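Endoglycosidase (Bacteroides thetaiotaomicron, PDB 6Q64) is a glycoside hydrolase of family 18 that probably hydrolyses O-glycosyl bonds as an endoglycosidase, in the breakdown of complex N-glycans by this gut bacterium. Local coordinates at residues N85-N89 against E336-P340. The protein carries 1 engineered substitution. Residue numbers count along the deposited sequence, not the author numbering.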
loop_
_atom_site.group_PDB
_atom_site.type_symbol
_atom_site.label_atom_id
_atom_site.label_comp_id
_atom_site.label_asym_id
_atom_site.label_seq_id
_atom_site.Cartn_x
_atom_site.Cartn_y
_atom_site.Cartn_z
ATOM N N ASN A 85 24.411 7.325 -1.174
ATOM C CA ASN A 85 24.902 7.704 -2.523
ATOM C C ASN A 85 23.650 7.753 -3.398
ATOM O O ASN A 85 23.358 8.869 -3.843
ATOM C CB ASN A 85 26.045 6.819 -3.057
ATOM C CG ASN A 85 27.423 7.115 -2.469
ATOM O OD1 ASN A 85 28.345 7.496 -3.192
ATOM N ND2 ASN A 85 27.609 6.919 -1.172
ATOM N N ASN A 86 22.890 6.649 -3.538
ATOM C CA ASN A 86 21.668 6.634 -4.407
ATOM C C ASN A 86 20.350 6.859 -3.618
ATOM O O ASN A 86 19.910 5.969 -2.872
ATOM C CB ASN A 86 21.574 5.387 -5.295
ATOM C CG ASN A 86 20.588 5.598 -6.437
ATOM O OD1 ASN A 86 20.004 6.675 -6.578
ATOM N ND2 ASN A 86 20.381 4.583 -7.261
ATOM N N ALA A 87 19.699 8.003 -3.855
ATOM C CA ALA A 87 18.397 8.425 -3.273
ATOM C C ALA A 87 17.318 7.355 -3.506
ATOM O O ALA A 87 16.506 7.156 -2.599
ATOM C CB ALA A 87 17.946 9.768 -3.832
ATOM N N GLN A 88 17.345 6.686 -4.660
ATOM C CA GLN A 88 16.412 5.598 -5.074
ATOM C C GLN A 88 16.275 4.475 -4.024
ATOM O O GLN A 88 15.301 3.695 -4.139
ATOM C CB GLN A 88 16.900 5.054 -6.422
ATOM C CG GLN A 88 16.108 3.877 -6.977
ATOM C CD GLN A 88 16.630 3.490 -8.339
ATOM O OE1 GLN A 88 17.833 3.247 -8.503
ATOM N NE2 GLN A 88 15.747 3.481 -9.332
ATOM N N ASN A 89 17.185 4.343 -3.050
ATOM C CA ASN A 89 17.208 3.169 -2.124
ATOM C C ASN A 89 16.707 3.588 -0.721
ATOM O O ASN A 89 16.839 2.805 0.267
ATOM C CB ASN A 89 18.606 2.525 -2.083
ATOM C CG ASN A 89 19.146 2.122 -3.443
ATOM O OD1 ASN A 89 19.985 2.820 -3.998
ATOM N ND2 ASN A 89 18.726 0.979 -3.969
ATOM N N GLU A 336 10.011 2.798 -7.715
ATOM C CA GLU A 336 11.378 3.290 -7.855
ATOM C C GLU A 336 11.862 3.319 -9.314
ATOM O O GLU A 336 12.817 4.045 -9.567
ATOM C CB GLU A 336 12.346 2.480 -6.988
ATOM C CG GLU A 336 12.588 1.064 -7.469
ATOM C CD GLU A 336 11.656 -0.008 -6.918
ATOM O OE1 GLU A 336 12.020 -1.229 -6.998
ATOM O OE2 GLU A 336 10.564 0.369 -6.419
ATOM N N TYR A 337 11.215 2.627 -10.252
ATOM C CA TYR A 337 11.571 2.656 -11.699
ATOM C C TYR A 337 11.222 4.020 -12.316
ATOM O O TYR A 337 11.533 4.209 -13.499
ATOM C CB TYR A 337 10.876 1.526 -12.466
ATOM C CG TYR A 337 11.461 0.151 -12.238
ATOM C CD1 TYR A 337 11.670 -0.326 -10.956
ATOM C CD2 TYR A 337 11.804 -0.681 -13.296
ATOM C CE1 TYR A 337 12.168 -1.595 -10.720
ATOM C CE2 TYR A 337 12.325 -1.948 -13.085
ATOM C CZ TYR A 337 12.497 -2.406 -11.787
ATOM O OH TYR A 337 12.992 -3.646 -11.519
ATOM N N ASP A 338 10.596 4.910 -11.542
ATOM C CA ASP A 338 10.185 6.286 -11.935
ATOM C C ASP A 338 11.338 7.250 -11.623
ATOM O O ASP A 338 11.320 8.416 -12.114
ATOM C CB ASP A 338 8.935 6.688 -11.138
ATOM C CG ASP A 338 8.111 7.876 -11.616
ATOM O OD1 ASP A 338 8.351 8.399 -12.752
ATOM O OD2 ASP A 338 7.203 8.245 -10.847
ATOM N N TYR A 339 12.258 6.802 -10.770
ATOM C CA TYR A 339 13.451 7.573 -10.360
ATOM C C TYR A 339 14.320 7.891 -11.577
ATOM O O TYR A 339 14.665 9.042 -11.779
ATOM C CB TYR A 339 14.213 6.865 -9.242
ATOM C CG TYR A 339 15.293 7.737 -8.681
ATOM C CD1 TYR A 339 16.555 7.771 -9.273
ATOM C CD2 TYR A 339 15.033 8.592 -7.620
ATOM C CE1 TYR A 339 17.551 8.606 -8.790
ATOM C CE2 TYR A 339 16.021 9.434 -7.126
ATOM C CZ TYR A 339 17.282 9.439 -7.714
ATOM O OH TYR A 339 18.244 10.273 -7.231
ATOM N N PRO A 340 14.749 6.938 -12.426
ATOM C CA PRO A 340 15.601 7.291 -13.555
ATOM C C PRO A 340 14.938 8.306 -14.490
ATOM O O PRO A 340 15.551 8.691 -15.435
ATOM C CB PRO A 340 15.876 5.981 -14.312
ATOM C CG PRO A 340 15.488 4.864 -13.350
ATOM C CD PRO A 340 14.621 5.484 -12.267
#
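A single hydrogen bond joins the two loops: Gln88 NE2 donates to Glu336 O at 3.0 Å, with a near-straight N-H...O angle of 157°. Glutamine suits the place because its chain, t at chi1 and chi2, is long enough to carry an amide across to the other backbone. The same carbonyl, Glu336 O, also accepts from Tyr339 N within the turn at 3.1 Å, so one oxygen serves both turn and contact.

On its own side Gln88 is held by Asn86, whose short amide side chain can both accept and donate. Asn86 OD1 accepts from Gln88 N, two residues on, at 3.3 Å, forming an Asx turn at the start of the short 3-10 segment, while Asn86 ND2 reaches Gln88 OE1 at 3.1 Å in a weak bond.

Apolar packing centres on Tyr339, whose flat ring offers a face to Gln88 CB, 4.0 Å from the centroid and 17° off the normal, a CH-pi contact. Ala87, small enough to let the ring end come close, places CB 3.8 Å from Tyr339 CE2.

Glu336 turns its carboxylate away, to the backbone of Gly78. The contact thus joins, at the C-terminal face of the TIM barrel, where strands lead into their loops and such enzymes carry the active site, the loop following its first strand, 72-76, to the loop between its last, 329-333, and helix 346-358, two strands that are neighbours in the parallel sheet.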